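Local atomic coordinates of apical membrane antigen 1 (Babesia divergens, PDB entry 4APM), a protein that probably takes part in forming the moving junction through which this apicomplexan parasite invades its host cells. Residues A[246-256]-A[317-328]; A[220-230]-A[333-344]. All blocks are in the same frame, centred on the assembly; numbering follows the deposited sequence.

In the fold
The segments follow one another in the chain order 220-230, 246-256, 317-328, 333-344, so contact 1 falls between the two halves of contact 2. Their centres lie about 13 Å apart. Contact 1 packs helix 249-257 on the hairpin of strands 316-320 and 325-329, in a four-stranded antiparallel sheet. Contact 2 reaches that sheet through strand 342-346, which pairs with 316-320, while strands 225-231 and 335-339 form one end of a mixed seven-stranded sheet. Tyr319 O and Phe343 N, one from each contact, are 2.6 Å apart, a probable hydrogen bond. Both contacts are buried: contact 1 fixes the helix to the four-stranded sheet, and the corners of contact 2 link the two sheets, away from the calcium site.

Contact 1: A[246-256]-A[317-328]; sequences TRDAEECSALM and ANYDSNTGLCRV
Cys252 and Cys326 both carry SG anti to the backbone N (chi1 180° for Cys252), which, with the backbones this close, brings the two SG atoms together in a disulfide 2.1 Å long. A helix clamped by a cystine to a beta hairpin is consistent with the PAN-like fold of this family. Helix 249-256 runs in the same direction as strand 325-328, 26° from parallel, and its small or apolar side chains settle on the hairpin: Met256 bends its chain to set CE 3.7 Å from Ala317 CB. Tyr319, with CG likewise anti to the backbone N (chi1 175°), lays a ring face against the backbone of Asp248 and Ala249 at the start of the helix. Ala249 N stands over that face, 3.4 Å from Tyr319 CE2, the small CB of Ala249 packs beside CD2, and Thr246 OG1 comes in obliquely 3.6 Å from Tyr319 CE1. Asp248 is the N-cap; its OD1 receives Glu251 N at 2.9 Å, satisfying an NH of the first turn. At the hairpin end, positive phi and the nearby Thr246 O suit Gly324, which has no side chain. There Thr246 N donates a nearly straight hydrogen bond to Gly324 O, 2.9 Å long.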
loop_
_atom_site.group_PDB
_atom_site.type_symbol
_atom_site.label_atom_id
_atom_site.label_comp_id
_atom_site.label_asym_id
_atom_site.label_seq_id
_atom_site.Cartn_x
_atom_site.Cartn_y
_atom_site.Cartn_z
ATOM N N THR A 246 -5.537 14.957 -8.999
ATOM C CA THR A 246 -6.455 14.538 -7.957
ATOM C C THR A 246 -6.486 15.613 -6.865
ATOM O O THR A 246 -5.597 16.446 -6.796
ATOM C CB THR A 246 -6.075 13.154 -7.342
ATOM O OG1 THR A 246 -4.835 13.263 -6.658
ATOM C CG2 THR A 246 -5.931 12.055 -8.434
ATOM N N ARG A 247 -7.516 15.587 -6.023
ATOM C CA ARG A 247 -7.765 16.663 -5.068
ATOM C C ARG A 247 -6.908 16.524 -3.821
ATOM O O ARG A 247 -6.673 17.486 -3.129
ATOM C CB ARG A 247 -9.237 16.678 -4.683
ATOM C CG ARG A 247 -10.088 17.387 -5.707
ATOM C CD ARG A 247 -11.549 17.201 -5.412
ATOM N NE ARG A 247 -11.954 15.835 -5.686
ATOM C CZ ARG A 247 -13.182 15.394 -5.504
ATOM N NH1 ARG A 247 -14.111 16.231 -5.077
ATOM N NH2 ARG A 247 -13.472 14.125 -5.747
ATOM N N ASP A 248 -6.410 15.322 -3.558
ATOM C CA ASP A 248 -5.595 15.079 -2.359
ATOM C C ASP A 248 -4.884 13.731 -2.484
ATOM O O ASP A 248 -5.161 12.961 -3.407
ATOM C CB ASP A 248 -6.468 15.147 -1.075
ATOM C CG ASP A 248 -7.793 14.432 -1.238
ATOM O OD1 ASP A 248 -7.788 13.280 -1.755
ATOM O OD2 ASP A 248 -8.840 15.001 -0.841
ATOM N N ALA A 249 -3.918 13.487 -1.592
ATOM C CA ALA A 249 -3.227 12.195 -1.517
ATOM C C ALA A 249 -4.202 11.017 -1.482
ATOM O O ALA A 249 -4.035 10.032 -2.214
ATOM C CB ALA A 249 -2.268 12.161 -0.323
ATOM N N GLU A 250 -5.255 11.120 -0.690
ATOM C CA GLU A 250 -6.245 10.007 -0.623
ATOM C C GLU A 250 -6.879 9.620 -1.962
ATOM O O GLU A 250 -7.095 8.428 -2.237
ATOM C CB GLU A 250 -7.351 10.319 0.363
ATOM C CG GLU A 250 -6.833 10.708 1.715
ATOM C CD GLU A 250 -6.697 12.203 1.864
ATOM O OE1 GLU A 250 -5.659 12.762 1.411
ATOM O OE2 GLU A 250 -7.636 12.816 2.428
ATOM N N GLU A 251 -7.266 10.624 -2.740
ATOM C CA GLU A 251 -7.808 10.391 -4.059
ATOM C C GLU A 251 -6.748 9.729 -4.940
ATOM O O GLU A 251 -7.002 8.708 -5.564
ATOM C CB GLU A 251 -8.292 11.692 -4.693
ATOM C CG GLU A 251 -9.208 11.476 -5.904
ATOM C CD GLU A 251 -10.034 12.710 -6.234
ATOM O OE1 GLU A 251 -9.438 13.758 -6.600
ATOM O OE2 GLU A 251 -11.270 12.663 -6.038
ATOM N N CYS A 252 -5.540 10.282 -4.944
ATOM C CA CYS A 252 -4.428 9.641 -5.643
ATOM C C CYS A 252 -4.253 8.160 -5.209
ATOM O O CYS A 252 -4.146 7.231 -6.050
ATOM C CB CYS A 252 -3.159 10.406 -5.358
ATOM S SG CYS A 252 -1.729 9.691 -6.162
ATOM N N SER A 253 -4.303 7.939 -3.898
ATOM C CA SER A 253 -4.185 6.617 -3.371
ATOM C C SER A 253 -5.311 5.714 -3.907
ATOM O O SER A 253 -5.049 4.588 -4.348
ATOM C CB SER A 253 -4.159 6.643 -1.839
ATOM O OG SER A 253 -3.949 5.347 -1.338
ATOM N N ALA A 254 -6.542 6.221 -3.943
ATOM C CA ALA A 254 -7.686 5.383 -4.373
ATOM C C ALA A 254 -7.611 5.027 -5.861
ATOM O O ALA A 254 -8.058 3.959 -6.275
ATOM C CB ALA A 254 -9.013 6.073 -4.053
ATOM N N LEU A 255 -7.071 5.955 -6.654
ATOM C CA LEU A 255 -6.908 5.794 -8.104
ATOM C C LEU A 255 -5.911 4.687 -8.413
ATOM O O LEU A 255 -6.095 3.901 -9.334
ATOM C CB LEU A 255 -6.348 7.102 -8.684
ATOM C CG LEU A 255 -6.744 7.621 -10.062
ATOM C CD1 LEU A 255 -5.648 8.530 -10.621
ATOM C CD2 LEU A 255 -7.117 6.531 -11.045
ATOM N N MET A 256 -4.774 4.733 -7.721
ATOM C CA MET A 256 -3.734 3.737 -7.881
ATOM C C MET A 256 -4.227 2.355 -7.388
ATOM O O MET A 256 -3.986 1.309 -8.035
ATOM C CB MET A 256 -2.505 4.186 -7.098
ATOM C CG MET A 256 -1.474 3.086 -6.944
ATOM S SD MET A 256 -0.922 2.759 -5.284
ATOM C CE MET A 256 -0.802 4.336 -4.392
ATOM N N ALA A 317 2.505 5.158 -6.334
ATOM C CA ALA A 317 2.145 6.435 -6.962
ATOM C C ALA A 317 2.927 7.582 -6.337
ATOM O O ALA A 317 3.313 7.519 -5.159
ATOM C CB ALA A 317 0.645 6.698 -6.844
ATOM N N ASN A 318 3.178 8.609 -7.146
ATOM C CA ASN A 318 3.759 9.862 -6.680
ATOM C C ASN A 318 2.705 10.913 -6.679
ATOM O O ASN A 318 2.110 11.200 -7.710
ATOM C CB ASN A 318 4.842 10.316 -7.630
ATOM C CG ASN A 318 5.859 9.246 -7.881
ATOM O OD1 ASN A 318 5.728 8.486 -8.836
ATOM N ND2 ASN A 318 6.827 9.117 -6.981
ATOM N N TYR A 319 2.447 11.471 -5.512
ATOM C CA TYR A 319 1.488 12.524 -5.391
ATOM C C TYR A 319 2.214 13.826 -5.111
ATOM O O TYR A 319 2.871 13.968 -4.085
ATOM C CB TYR A 319 0.504 12.234 -4.276
ATOM C CG TYR A 319 -0.423 13.382 -4.060
ATOM C CD1 TYR A 319 -1.271 13.814 -5.084
ATOM C CD2 TYR A 319 -0.351 14.137 -2.893
ATOM C CE1 TYR A 319 -2.128 14.893 -4.891
ATOM C CE2 TYR A 319 -1.178 15.217 -2.697
ATOM C CZ TYR A 319 -2.052 15.596 -3.695
ATOM O OH TYR A 319 -2.832 16.692 -3.495
ATOM N N ASP A 320 2.095 14.771 -6.033
ATOM C CA ASP A 320 2.706 16.080 -5.863
ATOM C C ASP A 320 1.701 16.990 -5.181
ATOM O O ASP A 320 0.714 17.390 -5.790
ATOM C CB ASP A 320 3.092 16.673 -7.216
ATOM C CG ASP A 320 3.898 17.958 -7.075
ATOM O OD1 ASP A 320 3.560 18.796 -6.193
ATOM O OD2 ASP A 320 4.880 18.115 -7.819
ATOM N N SER A 321 1.916 17.284 -3.905
ATOM C CA SER A 321 0.932 18.081 -3.175
ATOM C C SER A 321 0.887 19.552 -3.595
ATOM O O SER A 321 -0.068 20.227 -3.285
ATOM C CB SER A 321 1.132 17.961 -1.656
ATOM O OG SER A 321 2.438 18.379 -1.310
ATOM N N ASN A 322 1.888 20.027 -4.341
ATOM C CA ASN A 322 1.862 21.396 -4.898
ATOM C C ASN A 322 1.022 21.542 -6.154
ATOM O O ASN A 322 0.455 22.601 -6.391
ATOM C CB ASN A 322 3.278 21.921 -5.185
ATOM C CG ASN A 322 4.210 21.772 -3.993
ATOM O OD1 ASN A 322 5.321 21.253 -4.120
ATOM N ND2 ASN A 322 3.748 22.199 -2.821
ATOM N N THR A 323 0.971 20.497 -6.977
ATOM C CA THR A 323 0.227 20.541 -8.234
ATOM C C THR A 323 -1.056 19.691 -8.198
ATOM O O THR A 323 -2.004 19.909 -8.986
ATOM C CB THR A 323 1.102 20.077 -9.426
ATOM O OG1 THR A 323 1.607 18.755 -9.183
ATOM C CG2 THR A 323 2.277 21.019 -9.643
ATOM N N GLY A 324 -1.068 18.693 -7.326
ATOM C CA GLY A 324 -2.129 17.702 -7.325
ATOM C C GLY A 324 -1.958 16.622 -8.383
ATOM O O GLY A 324 -2.838 15.772 -8.568
ATOM N N LEU A 325 -0.828 16.610 -9.077
ATOM C CA LEU A 325 -0.666 15.577 -10.076
ATOM C C LEU A 325 -0.331 14.228 -9.422
ATOM O O LEU A 325 0.656 14.097 -8.697
ATOM C CB LEU A 325 0.331 15.967 -11.151
ATOM C CG LEU A 325 0.458 15.008 -12.345
ATOM C CD1 LEU A 325 -0.787 15.011 -13.226
ATOM C CD2 LEU A 325 1.657 15.398 -13.177
ATOM N N CYS A 326 -1.188 13.246 -9.682
ATOM C CA CYS A 326 -0.979 11.897 -9.229
ATOM C C CYS A 326 -0.387 11.061 -10.379
ATOM O O CYS A 326 -1.033 10.871 -11.393
ATOM C CB CYS A 326 -2.314 11.296 -8.774
ATOM S SG CYS A 326 -2.222 9.576 -8.207
ATOM N N ARG A 327 0.848 10.585 -10.227
ATOM C CA ARG A 327 1.448 9.743 -11.258
ATOM C C ARG A 327 1.490 8.286 -10.799
ATOM O O ARG A 327 2.282 7.938 -9.933
ATOM C CB ARG A 327 2.855 10.225 -11.617
ATOM C CG ARG A 327 2.936 11.676 -12.093
ATOM C CD ARG A 327 4.279 11.942 -12.798
ATOM N NE ARG A 327 5.439 11.676 -11.930
ATOM C CZ ARG A 327 6.289 10.648 -12.065
ATOM N NH1 ARG A 327 6.167 9.764 -13.066
ATOM N NH2 ARG A 327 7.305 10.527 -11.221
ATOM N N VAL A 328 0.639 7.437 -11.357
ATOM C CA VAL A 328 0.726 6.041 -11.008
ATOM C C VAL A 328 1.697 5.256 -11.883
ATOM O O VAL A 328 1.860 5.558 -13.069
ATOM C CB VAL A 328 -0.630 5.373 -10.631
ATOM C CG1 VAL A 328 -1.795 6.347 -10.681
ATOM C CG2 VAL A 328 -0.873 4.040 -11.332
#

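Contact 2: A[220-230]-A[333-344]; sequences YPVKDAIFGRG and PNCLIIDAGSFA
Two antiparallel ladders that meet at a bend in both chains, with a classic beta bulge at one end, join 220-230 to 333-344. Type II turns at Val222-Ala225 and Asp339-Ser342 form the bends. Asp224 and Gly341 each take the third place, where phi is positive, which glycine adopts easily and aspartate tolerates. Asp224 ties the turns together: OD1 accepts from Gly341 N at 3.1 Å, while OD2 is hydrogen-bonded to Ser408 OG. Before the corner Val222 and Ala344 form a hydrogen-bonded pair, each N bonded to the other's O; beyond it Ile226 and Ile337 do the same. Next to them, with CG anti to the carbonyl carbon (chi1 -73°), the Phe227 ring has Ala344 CB over one face, 3.4 Å from Phe227 CZ, and Pro333 CG over the opposite face, 3.6 Å from Phe227 CD1. Both are CH-pi contacts, and the ring also meets Trp316 edge to face. Gly228 lets Ile337 CD1 lie 3.8 Å from its CA and leaves room for Cys335, disulfide-bonded to Cys235. At the bulge Gly228 O takes both Asn334 N, at 3.0 Å, and Cys335 N. Asn334 OD1 then accepts from Gly230 N at 2.9 Å, on an in-plane lone pair.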
loop_
_atom_site.group_PDB
_atom_site.type_symbol
_atom_site.label_atom_id
_atom_site.label_comp_id
_atom_site.label_asym_id
_atom_site.label_seq_id
_atom_site.Cartn_x
_atom_site.Cartn_y
_atom_site.Cartn_z
ATOM N N TYR A 220 3.770 3.336 4.938
ATOM C CA TYR A 220 3.616 4.790 5.019
ATOM C C TYR A 220 4.073 5.533 3.783
ATOM O O TYR A 220 5.159 5.277 3.261
ATOM C CB TYR A 220 4.276 5.354 6.295
ATOM C CG TYR A 220 3.934 4.535 7.518
ATOM C CD1 TYR A 220 2.644 4.535 8.042
ATOM C CD2 TYR A 220 4.861 3.658 8.065
ATOM C CE1 TYR A 220 2.307 3.722 9.116
ATOM C CE2 TYR A 220 4.534 2.843 9.144
ATOM C CZ TYR A 220 3.263 2.883 9.665
ATOM O OH TYR A 220 2.944 2.060 10.730
ATOM N N PRO A 221 3.265 6.516 3.340
ATOM C CA PRO A 221 3.778 7.463 2.361
ATOM C C PRO A 221 5.153 8.021 2.815
ATOM O O PRO A 221 5.345 8.296 4.010
ATOM C CB PRO A 221 2.714 8.576 2.364
ATOM C CG PRO A 221 1.471 7.898 2.821
ATOM C CD PRO A 221 1.945 6.913 3.855
ATOM N N VAL A 222 6.106 8.136 1.893
ATOM C CA VAL A 222 7.347 8.833 2.194
ATOM C C VAL A 222 7.253 10.298 1.744
ATOM O O VAL A 222 7.061 10.595 0.535
ATOM C CB VAL A 222 8.561 8.133 1.575
ATOM C CG1 VAL A 222 9.850 8.784 2.050
ATOM C CG2 VAL A 222 8.548 6.639 1.930
ATOM N N LYS A 223 7.320 11.204 2.727
ATOM C CA LYS A 223 7.184 12.653 2.494
ATOM C C LYS A 223 8.385 13.148 1.723
ATOM O O LYS A 223 9.469 12.597 1.869
ATOM C CB LYS A 223 7.073 13.403 3.830
ATOM C CG LYS A 223 6.760 14.877 3.686
ATOM C CD LYS A 223 6.368 15.514 5.016
ATOM C CE LYS A 223 7.282 15.089 6.151
ATOM N NZ LYS A 223 7.067 15.902 7.383
ATOM N N ASP A 224 8.164 14.126 0.848
ATOM C CA ASP A 224 9.231 14.780 0.061
ATOM C C ASP A 224 9.976 13.829 -0.861
ATOM O O ASP A 224 11.177 14.002 -1.096
ATOM C CB ASP A 224 10.220 15.509 0.974
ATOM C CG ASP A 224 9.553 16.553 1.830
ATOM O OD1 ASP A 224 8.743 17.354 1.317
ATOM O OD2 ASP A 224 9.797 16.545 3.035
ATOM N N ALA A 225 9.271 12.822 -1.380
ATOM C CA ALA A 225 9.918 11.744 -2.159
ATOM C C ALA A 225 9.205 11.458 -3.453
ATOM O O ALA A 225 7.965 11.453 -3.516
ATOM C CB ALA A 225 10.015 10.465 -1.332
ATOM N N ILE A 226 10.006 11.164 -4.466
ATOM C CA ILE A 226 9.539 10.670 -5.740
ATOM C C ILE A 226 10.228 9.321 -5.945
ATOM O O ILE A 226 11.429 9.191 -5.687
ATOM C CB ILE A 226 10.001 11.580 -6.887
ATOM C CG1 ILE A 226 9.381 12.973 -6.771
ATOM C CG2 ILE A 226 9.717 10.939 -8.249
ATOM C CD1 ILE A 226 10.042 13.982 -7.688
ATOM N N PHE A 227 9.462 8.320 -6.373
ATOM C CA PHE A 227 9.999 6.974 -6.657
ATOM C C PHE A 227 10.895 6.979 -7.899
ATOM O O PHE A 227 10.521 7.543 -8.921
ATOM C CB PHE A 227 8.845 6.002 -6.927
ATOM C CG PHE A 227 8.079 5.612 -5.708
ATOM C CD1 PHE A 227 8.726 5.028 -4.629
ATOM C CD2 PHE A 227 6.690 5.738 -5.676
ATOM C CE1 PHE A 227 8.021 4.620 -3.514
ATOM C CE2 PHE A 227 5.982 5.295 -4.571
ATOM C CZ PHE A 227 6.649 4.746 -3.480
ATOM N N GLY A 228 12.027 6.283 -7.835
ATOM C CA GLY A 228 12.902 6.162 -8.996
ATOM C C GLY A 228 13.551 4.796 -9.138
ATOM O O GLY A 228 13.422 3.934 -8.261
ATOM N N ARG A 229 14.271 4.605 -10.238
ATOM C CA ARG A 229 15.222 3.504 -10.339
ATOM C C ARG A 229 16.627 4.010 -10.642
ATOM O O ARG A 229 16.809 5.007 -11.358
ATOM C CB ARG A 229 14.774 2.473 -11.397
ATOM C CG ARG A 229 13.475 1.734 -11.030
ATOM C CD ARG A 229 12.988 0.811 -12.141
ATOM N NE ARG A 229 14.005 -0.173 -12.506
ATOM C CZ ARG A 229 14.349 -1.219 -11.754
ATOM N NH1 ARG A 229 13.757 -1.435 -10.590
ATOM N NH2 ARG A 229 15.285 -2.058 -12.176
ATOM N N GLY A 230 17.616 3.324 -10.085
ATOM C CA GLY A 230 19.009 3.651 -10.328
ATOM C C GLY A 230 19.328 3.606 -11.805
ATOM O O GLY A 230 18.891 2.697 -12.523
ATOM N N PRO A 333 10.088 0.382 -7.706
ATOM C CA PRO A 333 11.093 1.392 -7.359
ATOM C C PRO A 333 12.258 0.757 -6.605
ATOM O O PRO A 333 12.056 -0.221 -5.860
ATOM C CB PRO A 333 10.335 2.338 -6.423
ATOM C CG PRO A 333 8.885 2.028 -6.622
ATOM C CD PRO A 333 8.819 0.583 -6.989
ATOM N N ASN A 334 13.460 1.300 -6.793
ATOM C CA ASN A 334 14.627 0.874 -6.003
ATOM C C ASN A 334 15.496 2.046 -5.513
ATOM O O ASN A 334 16.567 1.835 -4.933
ATOM C CB ASN A 334 15.475 -0.197 -6.739
ATOM C CG ASN A 334 16.181 0.349 -7.979
ATOM O OD1 ASN A 334 16.464 1.544 -8.071
ATOM N ND2 ASN A 334 16.467 -0.534 -8.943
ATOM N N CYS A 335 14.989 3.270 -5.692
ATOM C CA CYS A 335 15.531 4.454 -5.001
ATOM C C CYS A 335 14.509 5.592 -4.968
ATOM O O CYS A 335 13.455 5.530 -5.626
ATOM C CB CYS A 335 16.788 4.934 -5.710
ATOM S SG CYS A 335 16.432 5.368 -7.424
ATOM N N LEU A 336 14.835 6.643 -4.223
ATOM C CA LEU A 336 13.970 7.813 -4.106
ATOM C C LEU A 336 14.756 9.066 -4.540
ATOM O O LEU A 336 15.973 9.098 -4.424
ATOM C CB LEU A 336 13.470 7.969 -2.660
ATOM C CG LEU A 336 12.709 6.818 -1.984
ATOM C CD1 LEU A 336 12.288 7.215 -0.578
ATOM C CD2 LEU A 336 11.499 6.373 -2.791
ATOM N N ILE A 337 14.045 10.054 -5.083
ATOM C CA ILE A 337 14.568 11.376 -5.379
ATOM C C ILE A 337 13.926 12.346 -4.376
ATOM O O ILE A 337 12.713 12.276 -4.146
ATOM C CB ILE A 337 14.135 11.804 -6.794
ATOM C CG1 ILE A 337 14.760 10.907 -7.846
ATOM C CG2 ILE A 337 14.399 13.284 -7.046
ATOM C CD1 ILE A 337 13.820 9.835 -8.355
ATOM N N ILE A 338 14.710 13.221 -3.746
ATOM C CA ILE A 338 14.083 14.166 -2.839
ATOM C C ILE A 338 13.434 15.314 -3.614
ATOM O O ILE A 338 13.943 15.746 -4.658
ATOM C CB ILE A 338 15.003 14.661 -1.685
ATOM C CG1 ILE A 338 14.165 15.387 -0.627
ATOM C CG2 ILE A 338 16.105 15.584 -2.192
ATOM C CD1 ILE A 338 14.975 16.185 0.371
ATOM N N ASP A 339 12.262 15.728 -3.151
ATOM C CA ASP A 339 11.504 16.788 -3.793
ATOM C C ASP A 339 10.383 17.248 -2.860
ATOM O O ASP A 339 9.477 16.486 -2.569
ATOM C CB ASP A 339 10.929 16.306 -5.131
ATOM C CG ASP A 339 10.147 17.383 -5.846
ATOM O OD1 ASP A 339 10.746 18.429 -6.187
ATOM O OD2 ASP A 339 8.926 17.203 -6.042
ATOM N N ALA A 340 10.480 18.479 -2.355
ATOM C CA ALA A 340 9.524 19.007 -1.378
ATOM C C ALA A 340 8.104 18.968 -1.897
ATOM O O ALA A 340 7.851 19.354 -3.032
ATOM C CB ALA A 340 9.894 20.438 -0.994
ATOM N N GLY A 341 7.173 18.551 -1.040
ATOM C CA GLY A 341 5.759 18.488 -1.391
ATOM C C GLY A 341 5.305 17.218 -2.103
ATOM O O GLY A 341 4.102 17.000 -2.290
ATOM N N SER A 342 6.250 16.375 -2.511
ATOM C CA SER A 342 5.880 15.118 -3.160
ATOM C C SER A 342 5.717 13.940 -2.184
ATOM O O SER A 342 6.510 13.790 -1.234
ATOM C CB SER A 342 6.884 14.756 -4.252
ATOM O OG SER A 342 6.760 13.377 -4.579
ATOM N N PHE A 343 4.733 13.074 -2.443
ATOM C CA PHE A 343 4.503 11.912 -1.564
ATOM C C PHE A 343 4.582 10.595 -2.322
ATOM O O PHE A 343 3.914 10.425 -3.335
ATOM C CB PHE A 343 3.160 12.033 -0.856
ATOM C CG PHE A 343 3.130 13.096 0.211
ATOM C CD1 PHE A 343 2.891 14.440 -0.120
ATOM C CD2 PHE A 343 3.365 12.770 1.552
ATOM C CE1 PHE A 343 2.865 15.428 0.861
ATOM C CE2 PHE A 343 3.320 13.749 2.533
ATOM C CZ PHE A 343 3.060 15.076 2.192
ATOM N N ALA A 344 5.421 9.678 -1.858
ATOM C CA ALA A 344 5.611 8.418 -2.559
ATOM C C ALA A 344 4.728 7.417 -1.847
ATOM O O ALA A 344 4.970 7.089 -0.688
ATOM C CB ALA A 344 7.074 7.978 -2.497
HETATM O O HOH W 1 5.061 4.636 0.615
#